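Local coordinates for protein MFP2B (Ascaris suum, PDB 2BJR) that binds a zinc ion and probably enhances polymerization of the major sperm protein that drives the amoeboid motility of nematode sperm, at residues Cys58-Asn63 with Lys71-Gln76; Glu139-Ser144 with Ser155-Met160; Ile251-Gly256 with Gln264-Ile269; Leu325-Ala328 with Glu333-Thr336. One frame throughout, in Å; residues are numbered along the deposited sequence.

Interaction 1: Cys58-Asn63 with Lys71-Gln76; sequences CSFPYN and KDLGGQ
Leu73 meets two side chains of strand 55-62 at once, one methyl of its fork leaning on a thiol and both reaching an aromatic ring. CD1 of Leu73 sits 3.5 Å from SG of Cys58, close packing for a methyl and a sulfur. Both methyls approach one corner of the Phe60 ring from the same side of its plane: CD2 of Leu73 comes in obliquely and lies 4.0 Å from CD1 of Phe60, and CD1 of Leu73 is equally near that same ring carbon. The leucine and phenylalanine side chains cross at about a right angle. Cys58 and Phe60, two apart on the strand, both point to the helix end, while Ser59 between them turns the other way, where its OG hydrogen-bonds to Glu66.

Further out, Trp38 holds both sides of the contact, since its NE1 donates to the carbonyl O of Leu73 and its ring meets that of Phe60. Ile16 touches both Cys58 and Leu73, adding an apolar neighbour. Gly74, with phi 84°, ends the short helix and turns the chain toward strand 76-81. Here a one-turn helix lays its last leucine over an antiparallel sheet, as a connection between two strands of that sheet.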
loop_
_atom_site.group_PDB
_atom_site.type_symbol
_atom_site.label_atom_id
_atom_site.label_comp_id
_atom_site.label_asym_id
_atom_site.label_seq_id
_atom_site.Cartn_x
_atom_site.Cartn_y
_atom_site.Cartn_z
ATOM N N CYS A 58 1.409 13.992 -5.753
ATOM C CA CYS A 58 2.292 13.399 -6.715
ATOM C C CYS A 58 3.545 14.244 -6.959
ATOM O O CYS A 58 3.625 15.406 -6.542
ATOM C CB CYS A 58 1.557 13.114 -8.021
ATOM S SG CYS A 58 0.732 14.612 -8.670
ATOM N N SER A 59 4.520 13.625 -7.598
ATOM C CA SER A 59 5.836 14.202 -7.862
ATOM C C SER A 59 6.397 13.720 -9.177
ATOM O O SER A 59 6.427 12.511 -9.440
ATOM C CB SER A 59 6.811 13.841 -6.742
ATOM O OG SER A 59 8.105 14.372 -6.978
ATOM N N PHE A 60 6.857 14.655 -10.023
ATOM C CA PHE A 60 7.438 14.334 -11.316
ATOM C C PHE A 60 8.707 15.200 -11.480
ATOM O O PHE A 60 8.717 16.333 -11.008
ATOM C CB PHE A 60 6.476 14.643 -12.479
ATOM C CG PHE A 60 5.237 13.802 -12.492
ATOM C CD1 PHE A 60 4.191 14.130 -11.703
ATOM C CD2 PHE A 60 5.200 12.604 -13.210
ATOM C CE1 PHE A 60 3.068 13.358 -11.660
ATOM C CE2 PHE A 60 4.064 11.831 -13.201
ATOM C CZ PHE A 60 3.022 12.187 -12.418
ATOM N N PRO A 61 9.749 14.653 -12.077
ATOM C CA PRO A 61 10.947 15.406 -12.433
ATOM C C PRO A 61 10.839 16.078 -13.806
ATOM O O PRO A 61 10.597 15.441 -14.818
ATOM C CB PRO A 61 12.032 14.345 -12.453
ATOM C CG PRO A 61 11.336 13.052 -12.684
ATOM C CD PRO A 61 9.905 13.228 -12.394
ATOM N N TYR A 62 11.000 17.378 -13.821
ATOM C CA TYR A 62 10.946 18.150 -15.068
ATOM C C TYR A 62 11.709 19.459 -14.907
ATOM O O TYR A 62 11.559 20.118 -13.893
ATOM C CB TYR A 62 9.513 18.467 -15.384
ATOM C CG TYR A 62 9.326 19.301 -16.623
ATOM C CD1 TYR A 62 9.600 18.783 -17.886
ATOM C CD2 TYR A 62 8.914 20.636 -16.522
ATOM C CE1 TYR A 62 9.439 19.582 -19.054
ATOM C CE2 TYR A 62 8.759 21.433 -17.652
ATOM C CZ TYR A 62 9.026 20.902 -18.909
ATOM O OH TYR A 62 8.828 21.708 -20.010
ATOM N N ASN A 63 12.415 19.892 -15.957
ATOM C CA ASN A 63 13.108 21.196 -15.932
ATOM C C ASN A 63 13.995 21.183 -14.670
ATOM O O ASN A 63 14.060 22.208 -13.948
ATOM C CB ASN A 63 12.062 22.336 -15.926
ATOM C CG ASN A 63 12.643 23.760 -16.161
ATOM O OD1 ASN A 63 13.790 23.954 -16.578
ATOM N ND2 ASN A 63 11.799 24.763 -15.887
ATOM N N LYS A 71 -0.652 23.608 -9.433
ATOM C CA LYS A 71 -0.077 24.727 -10.205
ATOM C C LYS A 71 1.135 24.363 -11.096
ATOM O O LYS A 71 1.288 24.911 -12.189
ATOM C CB LYS A 71 0.274 25.882 -9.273
ATOM C CG LYS A 71 -0.959 26.649 -8.845
ATOM C CD LYS A 71 -0.607 27.787 -7.868
ATOM C CE LYS A 71 -1.829 28.288 -7.010
ATOM N NZ LYS A 71 -2.593 29.429 -7.639
ATOM N N ASP A 72 1.980 23.432 -10.643
ATOM C CA ASP A 72 3.008 22.875 -11.510
ATOM C C ASP A 72 2.379 21.999 -12.624
ATOM O O ASP A 72 2.725 22.095 -13.795
ATOM C CB ASP A 72 3.983 22.018 -10.697
ATOM C CG ASP A 72 4.747 22.795 -9.607
ATOM O OD1 ASP A 72 4.999 24.020 -9.772
ATOM O OD2 ASP A 72 5.191 22.220 -8.573
ATOM N N LEU A 73 1.435 21.145 -12.248
ATOM C CA LEU A 73 1.059 20.000 -13.101
ATOM C C LEU A 73 -0.269 20.151 -13.817
ATOM O O LEU A 73 -0.600 19.379 -14.724
ATOM C CB LEU A 73 0.981 18.732 -12.232
ATOM C CG LEU A 73 2.303 18.341 -11.562
ATOM C CD1 LEU A 73 2.063 17.256 -10.529
ATOM C CD2 LEU A 73 3.286 17.882 -12.573
ATOM N N GLY A 74 -1.051 21.130 -13.411
ATOM C CA GLY A 74 -2.430 21.181 -13.821
ATOM C C GLY A 74 -3.251 20.308 -12.905
ATOM O O GLY A 74 -2.730 19.729 -11.936
ATOM N N GLY A 75 -4.535 20.194 -13.204
ATOM C CA GLY A 75 -5.468 19.594 -12.260
ATOM C C GLY A 75 -5.425 18.065 -12.150
ATOM O O GLY A 75 -5.942 17.527 -11.166
ATOM N N GLN A 76 -4.843 17.392 -13.143
ATOM C CA GLN A 76 -4.887 15.936 -13.205
ATOM C C GLN A 76 -3.640 15.278 -13.796
ATOM O O GLN A 76 -2.940 15.821 -14.696
ATOM C CB GLN A 76 -6.166 15.417 -13.891
ATOM C CG GLN A 76 -6.518 15.989 -15.265
ATOM C CD GLN A 76 -7.253 17.347 -15.222
ATOM O OE1 GLN A 76 -7.085 18.159 -16.145
ATOM N NE2 GLN A 76 -8.042 17.605 -14.163
#

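Interaction 2: Glu139-Ser144 with Ser155-Met160; sequences EIARFS and SALANM
Leu157 and Met160 both set CG anti to their own carbonyl carbon (chi1 -55° and -62°), and from the loop 155-160 this sends the two chains toward strand 140-145. Beyond CG the selenomethionine runs extended, which carries SE out to the ring of Phe143. That ring comes from the opposite direction, and its far carbon CZ stops 3.7 Å from SE of Met160. The selenium stands 4.9 Å from the ring centroid and 70° off the ring normal, an oblique Met-aromatic contact in which the ring is met at its outer end.

Leu157 uses its two methyls separately. CD2 packs against CB of Ala141 at 3.8 Å, and CD1 lies 3.8 Å from the carbonyl O of Glu139. A type I turn from Leu157 to Met160, closed by the bond from Met160 N to Leu157 O (3.0 Å), brings both side chains to the same strand, facing Ala141 and Phe143 in turn. Behind them Ile120 touches Ala141, Phe143 and Met160, while Trp122 adds a second ring beside Phe143 and also touches Met160.

No hydrogen bond crosses between the loop and the strand. Their attraction therefore probably rests mainly on dispersion and the burial of apolar surface, with the polarisable selenium of Met160 against the outer end of the ring.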
loop_
_atom_site.group_PDB
_atom_site.type_symbol
_atom_site.label_atom_id
_atom_site.label_comp_id
_atom_site.label_asym_id
_atom_site.label_seq_id
_atom_site.Cartn_x
_atom_site.Cartn_y
_atom_site.Cartn_z
ATOM N N GLU A 139 18.854 6.658 -21.855
ATOM C CA GLU A 139 19.083 5.698 -20.773
ATOM C C GLU A 139 19.495 6.386 -19.444
ATOM O O GLU A 139 20.307 5.856 -18.696
ATOM C CB GLU A 139 20.107 4.647 -21.175
ATOM C CG GLU A 139 19.911 4.219 -22.632
ATOM C CD GLU A 139 20.574 2.925 -23.024
ATOM O OE1 GLU A 139 21.238 2.254 -22.217
ATOM O OE2 GLU A 139 20.405 2.578 -24.190
ATOM N N ILE A 140 18.904 7.540 -19.175
ATOM C CA ILE A 140 19.065 8.230 -17.902
ATOM C C ILE A 140 17.770 8.018 -17.142
ATOM O O ILE A 140 16.673 8.177 -17.703
ATOM C CB ILE A 140 19.326 9.716 -18.099
ATOM C CG1 ILE A 140 20.669 9.919 -18.788
ATOM C CG2 ILE A 140 19.288 10.491 -16.781
ATOM C CD1 ILE A 140 20.852 11.302 -19.219
ATOM N N ALA A 141 17.908 7.678 -15.869
ATOM C CA ALA A 141 16.798 7.630 -14.922
ATOM C C ALA A 141 16.743 8.896 -14.049
ATOM O O ALA A 141 17.743 9.374 -13.563
ATOM C CB ALA A 141 16.893 6.397 -14.042
ATOM N N ARG A 142 15.555 9.406 -13.827
ATOM C CA ARG A 142 15.361 10.591 -13.060
ATOM C C ARG A 142 14.337 10.352 -11.960
ATOM O O ARG A 142 13.299 9.735 -12.196
ATOM C CB ARG A 142 14.794 11.683 -13.928
ATOM C CG ARG A 142 15.822 12.269 -14.833
ATOM C CD ARG A 142 15.176 13.285 -15.746
ATOM N NE ARG A 142 16.209 14.026 -16.463
ATOM C CZ ARG A 142 16.748 13.633 -17.601
ATOM N NH1 ARG A 142 16.369 12.507 -18.166
ATOM N NH2 ARG A 142 17.694 14.371 -18.176
ATOM N N PHE A 143 14.633 10.906 -10.797
ATOM C CA PHE A 143 13.816 10.750 -9.596
ATOM C C PHE A 143 13.622 12.089 -8.939
ATOM O O PHE A 143 14.599 12.819 -8.718
ATOM C CB PHE A 143 14.500 9.788 -8.614
ATOM C CG PHE A 143 14.845 8.455 -9.218
ATOM C CD1 PHE A 143 16.044 8.271 -9.891
ATOM C CD2 PHE A 143 13.959 7.396 -9.150
ATOM C CE1 PHE A 143 16.349 7.056 -10.458
ATOM C CE2 PHE A 143 14.245 6.201 -9.736
ATOM C CZ PHE A 143 15.422 6.012 -10.373
ATOM N N SER A 144 12.383 12.446 -8.627
ATOM C CA SER A 144 12.117 13.747 -8.032
ATOM C C SER A 144 11.886 13.591 -6.518
ATOM O O SER A 144 11.156 12.703 -6.099
ATOM C CB SER A 144 10.930 14.436 -8.716
ATOM O OG SER A 144 9.768 13.629 -8.773
ATOM N N SER A 155 25.630 1.379 -14.867
ATOM C CA SER A 155 25.494 0.155 -14.093
ATOM C C SER A 155 24.692 0.334 -12.800
ATOM O O SER A 155 24.201 -0.660 -12.261
ATOM C CB SER A 155 26.860 -0.482 -13.820
ATOM O OG SER A 155 27.618 0.262 -12.896
ATOM N N ALA A 156 24.531 1.576 -12.321
ATOM C CA ALA A 156 23.735 1.828 -11.117
ATOM C C ALA A 156 22.241 1.515 -11.305
ATOM O O ALA A 156 21.508 1.278 -10.321
ATOM C CB ALA A 156 23.938 3.286 -10.641
ATOM N N LEU A 157 21.800 1.440 -12.569
ATOM C CA LEU A 157 20.436 1.020 -12.908
ATOM C C LEU A 157 20.162 -0.487 -12.787
ATOM O O LEU A 157 19.024 -0.894 -12.764
ATOM C CB LEU A 157 20.122 1.429 -14.361
ATOM C CG LEU A 157 20.324 2.919 -14.632
ATOM C CD1 LEU A 157 19.813 3.199 -16.040
ATOM C CD2 LEU A 157 19.578 3.780 -13.609
ATOM N N ALA A 158 21.215 -1.314 -12.740
ATOM C CA ALA A 158 21.098 -2.760 -13.003
ATOM C C ALA A 158 20.045 -3.509 -12.196
ATOM O O ALA A 158 19.300 -4.348 -12.719
ATOM C CB ALA A 158 22.483 -3.430 -12.813
ATOM N N ASN A 159 19.979 -3.191 -10.917
ATOM C CA ASN A 159 19.074 -3.871 -9.984
ATOM C C ASN A 159 17.800 -3.084 -9.696
ATOM O O ASN A 159 16.959 -3.529 -8.912
ATOM C CB ASN A 159 19.782 -4.128 -8.665
ATOM C CG ASN A 159 21.083 -4.923 -8.822
ATOM O OD1 ASN A 159 22.085 -4.624 -8.142
ATOM N ND2 ASN A 159 21.084 -5.890 -9.715
HETATM N N MSE A 160 17.636 -1.921 -10.309
HETATM C CA MSE A 160 16.356 -1.205 -10.203
HETATM C C MSE A 160 15.297 -2.015 -10.943
HETATM O O MSE A 160 15.615 -2.840 -11.803
HETATM C CB MSE A 160 16.496 0.213 -10.791
HETATM C CG MSE A 160 17.492 1.010 -10.055
HETATM SE SE MSE A 160 17.380 2.881 -10.520
HETATM C CE MSE A 160 19.005 3.511 -9.614
#

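Interaction 3: Ile251-Gly256 with Gln264-Ile269; sequences IAACFG and QKIGSI
Phe255 turns one ring corner to two isoleucines. CG2 of Ile266 comes to the ring edge, near its plane, 3.8 Å from CE1 of Phe255. CG2 of Ile269 approaches that same CE1 obliquely at 3.9 Å and lies almost as near CZ. The ring also stacks with that of Trp233, whose NE1 hydrogen-bonds to the carbonyl O of Ile266, so the tryptophan holds the ring and the loop together.

Ile269 reaches two residues of the strand by branching. Its CG2 is anti to the carbonyl carbon and meets the phenylalanine, whereas CG1 falls between the backbone N and carbonyl carbon (chi1 61°) and carries CD1 to within 3.9 Å of CG2 of Ile251. These two isoleucines slide past each other in opposite directions. On the strand between Ile251 and Phe255, CB of Ala253 makes a looser contact with CG2 of Ile266 at 4.5 Å. Gly267, with phi 74°, lies in the bend between Ile266 and Ile269, which both face the strand.

Ile251, Ala253 and Phe255 thus line one side of strand 250-257. The connection from strand 260-262 passes over that side before entering strand 268-274, while Ile244 of strand 238-247 touches both Ala253 and Ile269.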
loop_
_atom_site.group_PDB
_atom_site.type_symbol
_atom_site.label_atom_id
_atom_site.label_comp_id
_atom_site.label_asym_id
_atom_site.label_seq_id
_atom_site.Cartn_x
_atom_site.Cartn_y
_atom_site.Cartn_z
ATOM N N ILE A 251 -18.227 0.767 2.672
ATOM C CA ILE A 251 -17.115 0.983 3.622
ATOM C C ILE A 251 -17.281 2.305 4.387
ATOM O O ILE A 251 -17.392 3.385 3.801
ATOM C CB ILE A 251 -15.782 0.951 2.859
ATOM C CG1 ILE A 251 -15.595 -0.393 2.171
ATOM C CG2 ILE A 251 -14.568 1.257 3.834
ATOM C CD1 ILE A 251 -14.532 -0.380 1.101
ATOM N N ALA A 252 -17.294 2.223 5.707
ATOM C CA ALA A 252 -17.253 3.369 6.574
ATOM C C ALA A 252 -16.010 3.239 7.442
ATOM O O ALA A 252 -15.593 2.133 7.739
ATOM C CB ALA A 252 -18.483 3.412 7.437
ATOM N N ALA A 253 -15.439 4.376 7.838
ATOM C CA ALA A 253 -14.160 4.396 8.550
ATOM C C ALA A 253 -14.125 5.453 9.638
ATOM O O ALA A 253 -14.848 6.486 9.590
ATOM C CB ALA A 253 -13.001 4.603 7.556
ATOM N N CYS A 254 -13.219 5.237 10.596
ATOM C CA CYS A 254 -12.865 6.262 11.564
ATOM C C CYS A 254 -11.398 6.184 11.932
ATOM O O CYS A 254 -10.896 5.109 12.224
ATOM C CB CYS A 254 -13.690 6.122 12.849
ATOM S SG CYS A 254 -13.337 7.434 14.049
ATOM N N PHE A 255 -10.716 7.323 11.898
ATOM C CA PHE A 255 -9.305 7.442 12.323
ATOM C C PHE A 255 -9.168 8.557 13.355
ATOM O O PHE A 255 -9.935 9.532 13.345
ATOM C CB PHE A 255 -8.411 7.724 11.110
ATOM C CG PHE A 255 -8.474 6.638 10.030
ATOM C CD1 PHE A 255 -9.326 6.756 8.955
ATOM C CD2 PHE A 255 -7.640 5.544 10.079
ATOM C CE1 PHE A 255 -9.377 5.777 7.984
ATOM C CE2 PHE A 255 -7.694 4.533 9.106
ATOM C CZ PHE A 255 -8.550 4.638 8.081
ATOM N N GLY A 256 -8.179 8.419 14.237
ATOM C CA GLY A 256 -7.798 9.456 15.168
ATOM C C GLY A 256 -6.361 9.851 14.904
ATOM O O GLY A 256 -5.491 9.002 14.737
ATOM N N GLN A 264 -15.572 11.466 8.316
ATOM C CA GLN A 264 -16.158 11.774 7.014
ATOM C C GLN A 264 -15.115 12.369 6.080
ATOM O O GLN A 264 -14.064 12.832 6.526
ATOM C CB GLN A 264 -17.358 12.748 7.176
ATOM C CG GLN A 264 -16.994 14.123 7.669
ATOM C CD GLN A 264 -18.242 15.071 7.889
ATOM O OE1 GLN A 264 -19.136 15.170 7.028
ATOM N NE2 GLN A 264 -18.274 15.749 9.028
ATOM N N LYS A 265 -15.412 12.300 4.782
ATOM C CA LYS A 265 -14.554 12.797 3.711
ATOM C C LYS A 265 -13.164 12.128 3.789
ATOM O O LYS A 265 -12.129 12.770 3.604
ATOM C CB LYS A 265 -14.453 14.315 3.749
ATOM C CG LYS A 265 -15.799 15.016 3.438
ATOM C CD LYS A 265 -15.641 16.539 3.364
ATOM C CE LYS A 265 -16.993 17.237 3.487
ATOM N NZ LYS A 265 -16.844 18.713 3.646
ATOM N N ILE A 266 -13.174 10.842 4.093
ATOM C CA ILE A 266 -11.936 10.108 4.376
ATOM C C ILE A 266 -11.200 9.766 3.068
ATOM O O ILE A 266 -9.949 9.793 2.994
ATOM C CB ILE A 266 -12.287 8.796 5.170
ATOM C CG1 ILE A 266 -12.819 9.079 6.569
ATOM C CG2 ILE A 266 -11.049 7.882 5.266
ATOM C CD1 ILE A 266 -12.073 10.014 7.293
ATOM N N GLY A 267 -11.957 9.434 2.027
ATOM C CA GLY A 267 -11.377 9.206 0.708
ATOM C C GLY A 267 -10.637 7.855 0.653
ATOM O O GLY A 267 -11.122 6.851 1.172
ATOM N N SER A 268 -9.461 7.866 0.041
ATOM C CA SER A 268 -8.671 6.665 -0.198
ATOM C C SER A 268 -8.060 6.093 1.100
ATOM O O SER A 268 -7.431 6.818 1.858
ATOM C CB SER A 268 -7.581 6.937 -1.222
ATOM O OG SER A 268 -8.109 7.026 -2.544
ATOM N N ILE A 269 -8.286 4.797 1.334
ATOM C CA ILE A 269 -7.710 4.051 2.460
ATOM C C ILE A 269 -7.135 2.739 1.964
ATOM O O ILE A 269 -7.292 2.380 0.800
ATOM C CB ILE A 269 -8.755 3.723 3.551
ATOM C CG1 ILE A 269 -9.866 2.848 2.975
ATOM C CG2 ILE A 269 -9.272 5.009 4.167
ATOM C CD1 ILE A 269 -10.755 2.247 4.084
#

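Interaction 4: Leu325-Ala328 with Glu333-Thr336; sequences LGKA and ERAT
The carbonyl O of Lys327 is gripped by two groups of the facing strand. Thr336 N donates to it at 2.9 Å, tilted 19° from the carbonyl plane, and the CA-H of Ala335 points to the same oxygen, with CA of Ala335 3.2 Å from O of Lys327. The return bond runs from Lys327 N to Thr336 O, also 2.9 Å and nearly straight, 169° at the hydrogen.

Above this hydrogen-bonded pair the two side chains lie side by side and point the same way. With CG between the backbone N and the carbonyl carbon (chi1 74°), Lys327 runs its aliphatic part along the threonine until CE is 3.3 Å from OG1 of Thr336. This hydroxyl has its polar partner in Glu343 of the adjacent strand 342-347. A bend at chi4 then turns NZ of Lys327 to a water, at 2.8 Å from its oxygen; the water also accepts from NH1 of Arg334 and sits at the guanidinium edge, in its plane. NZ of Lys327 and NH1 of Arg334 are 4.4 Å apart; the shared oxygen probably eases the closeness of the two positive charges.

Strands 322-329 and 334-339 form an antiparallel beta hairpin, and near its turn Glu333 and Arg334 both face Asp329 in a G1 beta bulge. Ala328 and Ala335 make the neighbouring non-hydrogen-bonded pair on the other face of the sheet from Lys327 and Thr336, their CB atoms 3.8 Å apart. CG2 of Thr336 rests over one face of the Arg334 guanidinium, offset toward the rim.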
loop_
_atom_site.group_PDB
_atom_site.type_symbol
_atom_site.label_atom_id
_atom_site.label_comp_id
_atom_site.label_asym_id
_atom_site.label_seq_id
_atom_site.Cartn_x
_atom_site.Cartn_y
_atom_site.Cartn_z
ATOM N N LEU A 325 -11.032 -0.480 18.184
ATOM C CA LEU A 325 -9.891 -0.567 17.304
ATOM C C LEU A 325 -9.321 0.817 16.907
ATOM O O LEU A 325 -10.042 1.684 16.385
ATOM C CB LEU A 325 -10.266 -1.357 16.063
ATOM C CG LEU A 325 -9.206 -1.539 15.002
ATOM C CD1 LEU A 325 -8.027 -2.307 15.567
ATOM C CD2 LEU A 325 -9.696 -2.249 13.746
ATOM N N GLY A 326 -8.023 0.964 17.156
ATOM C CA GLY A 326 -7.258 2.136 16.733
ATOM C C GLY A 326 -5.803 1.787 16.452
ATOM O O GLY A 326 -5.496 0.859 15.713
ATOM N N LYS A 327 -4.888 2.574 16.970
ATOM C CA LYS A 327 -3.489 2.419 16.553
ATOM C C LYS A 327 -2.559 2.478 17.772
ATOM O O LYS A 327 -2.927 3.043 18.797
ATOM C CB LYS A 327 -3.158 3.502 15.506
ATOM C CG LYS A 327 -2.994 4.953 16.117
ATOM C CD LYS A 327 -2.945 6.023 15.008
ATOM C CE LYS A 327 -2.770 7.443 15.596
ATOM N NZ LYS A 327 -1.326 7.697 16.006
ATOM N N ALA A 328 -1.336 1.961 17.643
ATOM C CA ALA A 328 -0.320 2.091 18.712
ATOM C C ALA A 328 1.052 2.183 18.091
ATOM O O ALA A 328 1.307 1.660 16.987
ATOM C CB ALA A 328 -0.361 0.889 19.670
ATOM N N GLU A 333 5.380 3.342 23.523
ATOM C CA GLU A 333 4.251 3.115 24.407
ATOM C C GLU A 333 3.155 4.183 24.315
ATOM O O GLU A 333 2.876 4.910 25.286
ATOM C CB GLU A 333 4.731 2.958 25.849
ATOM C CG GLU A 333 5.585 1.712 26.047
ATOM C CD GLU A 333 5.921 1.475 27.516
ATOM O OE1 GLU A 333 6.017 2.484 28.244
ATOM O OE2 GLU A 333 5.987 0.279 27.935
ATOM N N ARG A 334 2.539 4.300 23.143
ATOM C CA ARG A 334 1.412 5.200 22.960
ATOM C C ARG A 334 0.349 4.456 22.150
ATOM O O ARG A 334 0.698 3.615 21.317
ATOM C CB ARG A 334 1.900 6.392 22.162
ATOM C CG ARG A 334 0.984 7.572 22.106
ATOM C CD ARG A 334 1.717 8.858 21.661
ATOM N NE ARG A 334 0.843 10.002 21.714
ATOM C CZ ARG A 334 0.133 10.452 20.694
ATOM N NH1 ARG A 334 0.137 9.806 19.540
ATOM N NH2 ARG A 334 -0.650 11.498 20.866
ATOM N N ALA A 335 -0.905 4.742 22.412
ATOM C CA ALA A 335 -2.008 4.162 21.641
ATOM C C ALA A 335 -3.176 5.115 21.655
ATOM O O ALA A 335 -3.482 5.773 22.681
ATOM C CB ALA A 335 -2.411 2.805 22.241
ATOM N N THR A 336 -3.849 5.214 20.513
ATOM C CA THR A 336 -4.983 6.123 20.382
ATOM C C THR A 336 -6.124 5.620 19.498
ATOM O O THR A 336 -5.963 4.661 18.754
ATOM C CB THR A 336 -4.527 7.516 19.861
ATOM O OG1 THR A 336 -4.459 7.549 18.438
ATOM C CG2 THR A 336 -3.110 7.876 20.252
HETATM O O HOH W 1 -1.638 10.256 17.159
#

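From the N terminus the four contacts follow in series, each closing a short local loop before the next opens; none nest or cross. Interactions 1 and 2 fall in the first cytosolic motility protein range, 3 and 4 in the second. Interaction 1 ties helix 70-73 to the six-stranded sheet, interaction 2 the loop before strand 161-166 to the four-stranded one. They meet where Ser59 OG and Ser144 OG lie 2.6 Å apart, a probable hydrogen bond between the sheets. In the second, interaction 3 packs the connection between strands 260-262 and 268-274 on strand 250-257 and interaction 4 pairs a hairpin; they touch through Gly256 O and Lys327 CE. The centres of 2 and 4 are about 39 Å apart.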